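Local atomic coordinates of UDP-L-Rhamnose Synthase (Acanthamoeba polyphaga mimivirus, PDB entry 7JID), a protein that probably makes UDP-L-rhamnose as an NADP-dependent oxidoreductase of the RmlD family, holding cofactor and UDP-sugar together in an extended Rossmann fold. Residues F175-L180 with H224-L228; I166-Q170 with V284-K289. One frame throughout, in Å; residues are numbered along the deposited sequence.

Contact 1 (F175-L180 with H224-L228); sequences FITKIL and HNEIL. With AWU ([[(2~{R},3~{S},4~{R},5~{R})-5-[2,4-bis(oxidanylidene)pyrimidin-1-yl]-3,4-bis(oxidanyl)oxolan-2-yl]methoxy-oxidanyl-phosphoryl] [(2~{R},3~{R},4~{R},5~{R},6~{S})-6-methyl-3,4,5-tris(oxidanyl)oxan-2-yl] hydrogen phosphate), chain C; EDO (1,2-ethanediol), chain I.
One wall of the UDP-sugar pocket is built here, where helix 175-181 and the first turn of helix 224-234 cross at right angles (-90°), their segment axes 11.0 Å apart at closest. Both segments are alpha-helical, with Ile-179 N to Phe-175 O at 2.9 Å and Leu-228 N to His-224 O at 2.9 Å. The nearest CA pairs are Ile-179/His-224 (7.5 Å), Leu-180/Leu-228 (7.7 Å) and Ile-176/Ile-227 (7.8 Å). Phe-175, chi1 t, meets His-224, chi1 m, obliquely: centroids 5.2 Å apart, planes at 56°, Phe-175 CZ over a face of the imidazole and 3.6 Å from His-224 NE2. That NE2 also hydrogen-bonds the ribose hydroxyl AWU O3C at 2.8 Å, while Phe-175 CE1 packs on AWU C4C at 3.7 Å. One turn further along the helix, Lys-178 NZ donates to diphosphate atoms AWU O3A (2.8 Å) and AWU O2A (3.1 Å). Behind these groups the interface is apolar: Phe-175 CE2 to Ile-227 CD1 3.7 Å, Ile-179 CD1 to Leu-228 CG 4.0 Å, Ile-176 CG1 to Ile-227 CG2 4.0 Å, Leu-180 CD2 to Leu-228 CD2 3.8 Å. Ile-185 of the short strand 184-185 touches Ile-179, His-224 and Leu-228, and helix 277-287 joins the core through Ile-281 on Ile-227 and Val-284 on Ile-176.

Contact 2 (I166-Q170 with V284-K289); sequences ITIEQ and VVSKMK
This is loop-to-helix packing in the RmlD-like extended Rossmann fold: the connection leaving strand 157-162 of the parallel sheet rests on the last part of helix 277-287 and the C-terminal tail beyond it. Ile-166 and Thr-167 are extended (phi/psi -122/136 and -121/153), Ile-168 turns to helical angles (-61/-48), and Glu-169 and Gln-170 run extended again; Thr-167 OG1 donates to Glu-169 O at 2.7 Å across this kink. Opposite, Lys-287 N to Val-284 O (3.1 Å) and Met-288 N to Val-285 O (3.2 Å) are i to i-3 bonds, after which Met-288 and Lys-289 straighten. The nearest CA atoms are Ile-168 and Val-284, 5.3 Å apart. Ile-168 (chi1 m) contributes the largest covered area: its CG1 lies 4.0 Å from Val-284 CG2 and its CG2 4.0 Å from Lys-287 CB, whereas the Lys-287 ammonium turns away to a salt bridge with Glu-283. Val-284, chi1 t, also sets CG1 4.0 Å from Ile-166 CG2. The outstretched Met-288 runs along the loop backbone, CG 3.6 Å from Ile-168 O and CE 3.8 Å from Thr-167 O. No direct hydrogen bond joins the segments; instead one water donates to Ile-168 O at 2.7 Å and accepts from Lys-289 N at 2.9 Å.

Contact 2 closes a long loop of chain within which contact 1 is nested, and their centres lie about 11 Å apart. Helix 175-181, one half of contact 1, also touches both segments of contact 2: Ile-176 turns its CG2 to Met-288 CE at 3.4 Å and its CD1 to Ile-166 CG2 at 3.7 Å, so the two apolar patches are continuous. Thr-177 OG1 and Gln-170 OE1, 2.4 Å apart, make a probable hydrogen bond between them. Contact 1 is the buried one, a helix pair whose Lys-178 and His-224 side chains bond a nucleotide sugar; contact 2, where a loop meets a helix end, is partly open, with exposed lysines and a water in place of ligand bonds.

Contact 1 (F175-L180 with H224-L228)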
loop_
_atom_site.group_PDB
_atom_site.type_symbol
_atom_site.label_atom_id
_atom_site.label_comp_id
_atom_site.label_asym_id
_atom_site.label_seq_id
_atom_site.Cartn_x
_atom_site.Cartn_y
_atom_site.Cartn_z
ATOM N N PHE A 175 1.962 -3.868 26.299
ATOM C CA PHE A 175 2.456 -5.261 26.124
ATOM C C PHE A 175 2.357 -6.027 27.449
ATOM O O PHE A 175 1.969 -7.194 27.423
ATOM C CB PHE A 175 3.888 -5.220 25.588
ATOM C CG PHE A 175 4.553 -6.549 25.401
ATOM C CD1 PHE A 175 4.468 -7.200 24.178
ATOM C CD2 PHE A 175 5.301 -7.105 26.431
ATOM C CE1 PHE A 175 5.145 -8.397 24.006
ATOM C CE2 PHE A 175 5.931 -8.340 26.267
ATOM C CZ PHE A 175 5.847 -8.967 25.054
ATOM N N ILE A 176 2.767 -5.441 28.572
ATOM C CA ILE A 176 2.771 -6.143 29.884
ATOM C C ILE A 176 1.322 -6.449 30.267
ATOM O O ILE A 176 1.053 -7.619 30.652
ATOM C CB ILE A 176 3.507 -5.344 30.962
ATOM C CG1 ILE A 176 4.995 -5.233 30.623
ATOM C CG2 ILE A 176 3.256 -5.948 32.333
ATOM C CD1 ILE A 176 5.854 -4.602 31.700
ATOM N N THR A 177 0.409 -5.489 30.132
ATOM C CA THR A 177 -1.032 -5.765 30.433
ATOM C C THR A 177 -1.486 -6.968 29.606
ATOM O O THR A 177 -2.187 -7.894 30.136
ATOM C CB THR A 177 -1.926 -4.553 30.161
ATOM O OG1 THR A 177 -1.283 -3.446 30.791
ATOM C CG2 THR A 177 -3.327 -4.755 30.702
ATOM N N LYS A 178 -1.169 -6.947 28.325
ATOM C CA LYS A 178 -1.607 -8.027 27.418
ATOM C C LYS A 178 -1.030 -9.353 27.900
ATOM O O LYS A 178 -1.835 -10.303 28.055
ATOM C CB LYS A 178 -1.254 -7.677 25.962
ATOM C CG LYS A 178 -2.167 -6.577 25.436
ATOM C CD LYS A 178 -2.233 -6.423 23.960
ATOM C CE LYS A 178 -0.919 -5.957 23.418
ATOM N NZ LYS A 178 -0.951 -5.928 21.937
ATOM N N ILE A 179 0.280 -9.458 28.153
ATOM C CA ILE A 179 0.846 -10.815 28.404
ATOM C C ILE A 179 0.369 -11.317 29.773
ATOM O O ILE A 179 0.192 -12.540 29.889
ATOM C CB ILE A 179 2.366 -10.898 28.191
ATOM C CG1 ILE A 179 3.163 -10.088 29.217
ATOM C CG2 ILE A 179 2.675 -10.544 26.750
ATOM C CD1 ILE A 179 4.637 -10.427 29.248
ATOM N N LEU A 180 0.034 -10.427 30.715
ATOM C CA LEU A 180 -0.540 -10.827 32.019
ATOM C C LEU A 180 -1.903 -11.471 31.769
ATOM O O LEU A 180 -2.291 -12.349 32.571
ATOM C CB LEU A 180 -0.655 -9.634 32.963
ATOM C CG LEU A 180 0.630 -9.234 33.681
ATOM C CD1 LEU A 180 0.468 -7.888 34.369
ATOM C CD2 LEU A 180 1.083 -10.298 34.676
ATOM N N HIS A 224 9.333 -12.533 27.184
ATOM C CA HIS A 224 8.073 -12.577 27.967
ATOM C C HIS A 224 8.389 -13.233 29.316
ATOM O O HIS A 224 7.901 -12.764 30.343
ATOM C CB HIS A 224 7.009 -13.343 27.198
ATOM C CG HIS A 224 6.797 -12.943 25.777
ATOM N ND1 HIS A 224 7.828 -12.935 24.834
ATOM C CD2 HIS A 224 5.683 -12.567 25.126
ATOM C CE1 HIS A 224 7.323 -12.586 23.660
ATOM N NE2 HIS A 224 6.035 -12.334 23.823
ATOM N N ASN A 225 9.138 -14.330 29.305
ATOM C CA ASN A 225 9.453 -15.019 30.567
ATOM C C ASN A 225 10.249 -14.110 31.479
ATOM O O ASN A 225 10.001 -14.139 32.691
ATOM C CB ASN A 225 10.173 -16.328 30.301
ATOM C CG ASN A 225 9.267 -17.445 29.848
ATOM O OD1 ASN A 225 8.047 -17.311 29.792
ATOM N ND2 ASN A 225 9.907 -18.535 29.460
ATOM N N GLU A 226 11.199 -13.338 30.958
ATOM C CA GLU A 226 11.995 -12.465 31.858
ATOM C C GLU A 226 11.072 -11.419 32.504
ATOM O O GLU A 226 11.217 -11.129 33.706
ATOM C CB GLU A 226 13.130 -11.741 31.143
ATOM C CG GLU A 226 14.310 -12.608 30.800
ATOM C CD GLU A 226 15.277 -11.888 29.896
ATOM O OE1 GLU A 226 14.863 -11.588 28.796
ATOM O OE2 GLU A 226 16.424 -11.641 30.297
ATOM N N ILE A 227 10.122 -10.865 31.742
ATOM C CA ILE A 227 9.174 -9.839 32.240
ATOM C C ILE A 227 8.256 -10.459 33.296
ATOM O O ILE A 227 8.164 -9.882 34.397
ATOM C CB ILE A 227 8.337 -9.219 31.108
ATOM C CG1 ILE A 227 9.230 -8.425 30.166
ATOM C CG2 ILE A 227 7.230 -8.343 31.716
ATOM C CD1 ILE A 227 8.532 -8.103 28.888
ATOM N N LEU A 228 7.690 -11.625 33.033
ATOM C CA LEU A 228 6.740 -12.229 33.998
ATOM C C LEU A 228 7.541 -12.614 35.242
ATOM O O LEU A 228 6.988 -12.515 36.305
ATOM C CB LEU A 228 6.014 -13.415 33.368
ATOM C CG LEU A 228 5.042 -12.979 32.281
ATOM C CD1 LEU A 228 4.623 -14.157 31.428
ATOM C CD2 LEU A 228 3.843 -12.247 32.875
HETATM P PA AWU C . -0.526 -9.321 20.551
HETATM O O1A AWU C . -1.219 -10.202 19.582
HETATM O O2A AWU C . -1.242 -8.965 21.843
HETATM O O3A AWU C . -0.147 -7.812 20.065
HETATM P PB AWU C . 0.069 -7.299 18.513
HETATM O O1B AWU C . 1.044 -8.157 17.669
HETATM O O2B AWU C . -1.320 -6.960 17.928
HETATM O O3B AWU C . 0.870 -5.959 18.865
HETATM C "C5'" AWU C . 1.508 -3.055 16.790
HETATM O "O5'" AWU C . 1.002 -3.912 17.797
HETATM C "C4'" AWU C . 2.969 -2.750 17.068
HETATM O "O4'" AWU C . 3.579 -2.022 15.978
HETATM C "C3'" AWU C . 3.704 -4.039 17.241
HETATM O "O3'" AWU C . 4.965 -3.744 17.780
HETATM C "C2'" AWU C . 3.046 -4.973 18.252
HETATM C "C1'" AWU C . 1.608 -5.116 18.016
HETATM N N1 AWU C . 1.155 -13.688 22.801
HETATM C C2 AWU C . 1.258 -14.764 23.664
HETATM O O2 AWU C . 2.318 -14.960 24.294
HETATM N N3 AWU C . 0.135 -15.512 23.909
HETATM C C4 AWU C . -1.021 -15.320 23.220
HETATM O O4 AWU C . -2.034 -16.051 23.530
HETATM C C5 AWU C . -1.129 -14.222 22.365
HETATM C C6 AWU C . 0.002 -13.466 22.074
HETATM C C1C AWU C . 2.343 -12.832 22.519
HETATM C C2C AWU C . 2.664 -12.562 21.049
HETATM C C3C AWU C . 3.377 -11.189 21.130
HETATM C C4C AWU C . 2.675 -10.562 22.291
HETATM C C5C AWU C . 1.702 -9.455 21.944
HETATM C "C6'" AWU C . 0.624 -1.812 16.864
HETATM O "O2'" AWU C . 3.127 -4.358 19.521
HETATM O O2C AWU C . 3.529 -13.568 20.585
HETATM O O3C AWU C . 4.731 -11.345 21.515
HETATM O O4C AWU C . 1.908 -11.560 22.951
HETATM O O5C AWU C . 0.848 -9.977 20.900
HETATM C C1 EDO I . 0.223 -14.950 32.216
HETATM O O1 EDO I . -0.463 -16.142 31.867
HETATM C C2 EDO I . 0.318 -14.802 33.700
HETATM O O2 EDO I . -0.781 -14.083 34.251
#

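Contact 2 (I166-Q170 with V284-K289)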
loop_
_atom_site.group_PDB
_atom_site.type_symbol
_atom_site.label_atom_id
_atom_site.label_comp_id
_atom_site.label_asym_id
_atom_site.label_seq_id
_atom_site.Cartn_x
_atom_site.Cartn_y
_atom_site.Cartn_z
ATOM N N ILE A 166 5.322 -0.587 25.909
ATOM C CA ILE A 166 5.047 -0.832 27.351
ATOM C C ILE A 166 4.851 0.508 28.064
ATOM O O ILE A 166 5.570 1.445 27.736
ATOM C CB ILE A 166 6.213 -1.599 27.972
ATOM C CG1 ILE A 166 6.327 -3.031 27.431
ATOM C CG2 ILE A 166 6.142 -1.602 29.498
ATOM C CD1 ILE A 166 7.695 -3.615 27.614
ATOM N N THR A 167 3.848 0.596 28.914
ATOM C CA THR A 167 3.713 1.719 29.868
ATOM C C THR A 167 3.682 1.179 31.290
ATOM O O THR A 167 3.260 0.014 31.483
ATOM C CB THR A 167 2.469 2.556 29.549
ATOM O OG1 THR A 167 1.330 1.684 29.533
ATOM C CG2 THR A 167 2.630 3.323 28.252
ATOM N N ILE A 168 4.104 2.004 32.237
ATOM C CA ILE A 168 3.997 1.728 33.695
ATOM C C ILE A 168 2.511 1.582 34.014
ATOM O O ILE A 168 2.126 0.578 34.619
ATOM C CB ILE A 168 4.658 2.848 34.514
ATOM C CG1 ILE A 168 6.156 2.963 34.229
ATOM C CG2 ILE A 168 4.331 2.657 35.989
ATOM C CD1 ILE A 168 6.749 4.335 34.558
ATOM N N GLU A 169 1.708 2.522 33.548
ATOM C CA GLU A 169 0.234 2.431 33.744
ATOM C C GLU A 169 -0.285 1.224 32.949
ATOM O O GLU A 169 0.025 1.143 31.779
ATOM C CB GLU A 169 -0.446 3.719 33.275
ATOM C CG GLU A 169 -1.889 3.816 33.754
ATOM C CD GLU A 169 -2.665 5.031 33.272
ATOM O OE1 GLU A 169 -2.045 5.974 32.755
ATOM O OE2 GLU A 169 -3.884 5.021 33.410
ATOM N N GLN A 170 -1.139 0.388 33.540
ATOM C CA GLN A 170 -1.762 -0.756 32.838
ATOM C C GLN A 170 -2.742 -0.212 31.787
ATOM O O GLN A 170 -3.406 0.827 32.050
ATOM C CB GLN A 170 -2.431 -1.672 33.864
ATOM C CG GLN A 170 -1.420 -2.460 34.670
ATOM C CD GLN A 170 -0.976 -3.638 33.839
ATOM O OE1 GLN A 170 -0.158 -3.512 32.932
ATOM N NE2 GLN A 170 -1.612 -4.774 34.061
ATOM N N VAL A 284 10.150 -0.248 35.391
ATOM C CA VAL A 284 8.684 -0.240 35.114
ATOM C C VAL A 284 7.961 -1.140 36.102
ATOM O O VAL A 284 6.940 -0.692 36.681
ATOM C CB VAL A 284 8.402 -0.648 33.648
ATOM C CG1 VAL A 284 6.952 -1.034 33.357
ATOM C CG2 VAL A 284 8.835 0.471 32.726
ATOM N N VAL A 285 8.375 -2.395 36.224
ATOM C CA VAL A 285 7.686 -3.380 37.104
ATOM C C VAL A 285 7.726 -2.875 38.557
ATOM O O VAL A 285 6.693 -3.039 39.245
ATOM C CB VAL A 285 8.299 -4.779 36.964
ATOM C CG1 VAL A 285 7.761 -5.740 38.020
ATOM C CG2 VAL A 285 8.030 -5.312 35.564
ATOM N N SER A 286 8.832 -2.285 38.998
ATOM C CA SER A 286 8.977 -1.807 40.407
ATOM C C SER A 286 7.892 -0.768 40.722
ATOM O O SER A 286 7.413 -0.744 41.889
ATOM C CB SER A 286 10.368 -1.292 40.678
ATOM O OG SER A 286 10.585 0.003 40.130
ATOM N N LYS A 287 7.443 -0.013 39.709
ATOM C CA LYS A 287 6.525 1.146 39.856
ATOM C C LYS A 287 5.070 0.759 39.561
ATOM O O LYS A 287 4.185 1.596 39.813
ATOM C CB LYS A 287 6.966 2.268 38.923
ATOM C CG LYS A 287 8.318 2.859 39.273
ATOM C CD LYS A 287 8.852 3.822 38.252
ATOM C CE LYS A 287 10.134 4.480 38.706
ATOM N NZ LYS A 287 10.421 5.683 37.893
ATOM N N MET A 288 4.830 -0.439 39.040
ATOM C CA MET A 288 3.535 -0.878 38.466
ATOM C C MET A 288 2.531 -1.140 39.580
ATOM O O MET A 288 2.927 -1.784 40.554
ATOM C CB MET A 288 3.671 -2.218 37.738
ATOM C CG MET A 288 3.910 -2.060 36.329
ATOM S SD MET A 288 3.706 -3.640 35.528
ATOM C CE MET A 288 3.771 -2.923 33.889
ATOM N N LYS A 289 1.284 -0.729 39.346
ATOM C CA LYS A 289 0.067 -1.198 40.054
ATOM C C LYS A 289 -0.580 -2.356 39.305
ATOM O O LYS A 289 -0.428 -2.418 38.069
ATOM C CB LYS A 289 -0.947 -0.061 40.138
ATOM C CG LYS A 289 -0.658 0.942 41.235
ATOM C CD LYS A 289 -1.708 2.005 41.276
ATOM C CE LYS A 289 -1.664 2.882 40.052
ATOM N NZ LYS A 289 -2.390 4.149 40.294
HETATM O O HOH W 1 0.689 0.739 36.864
#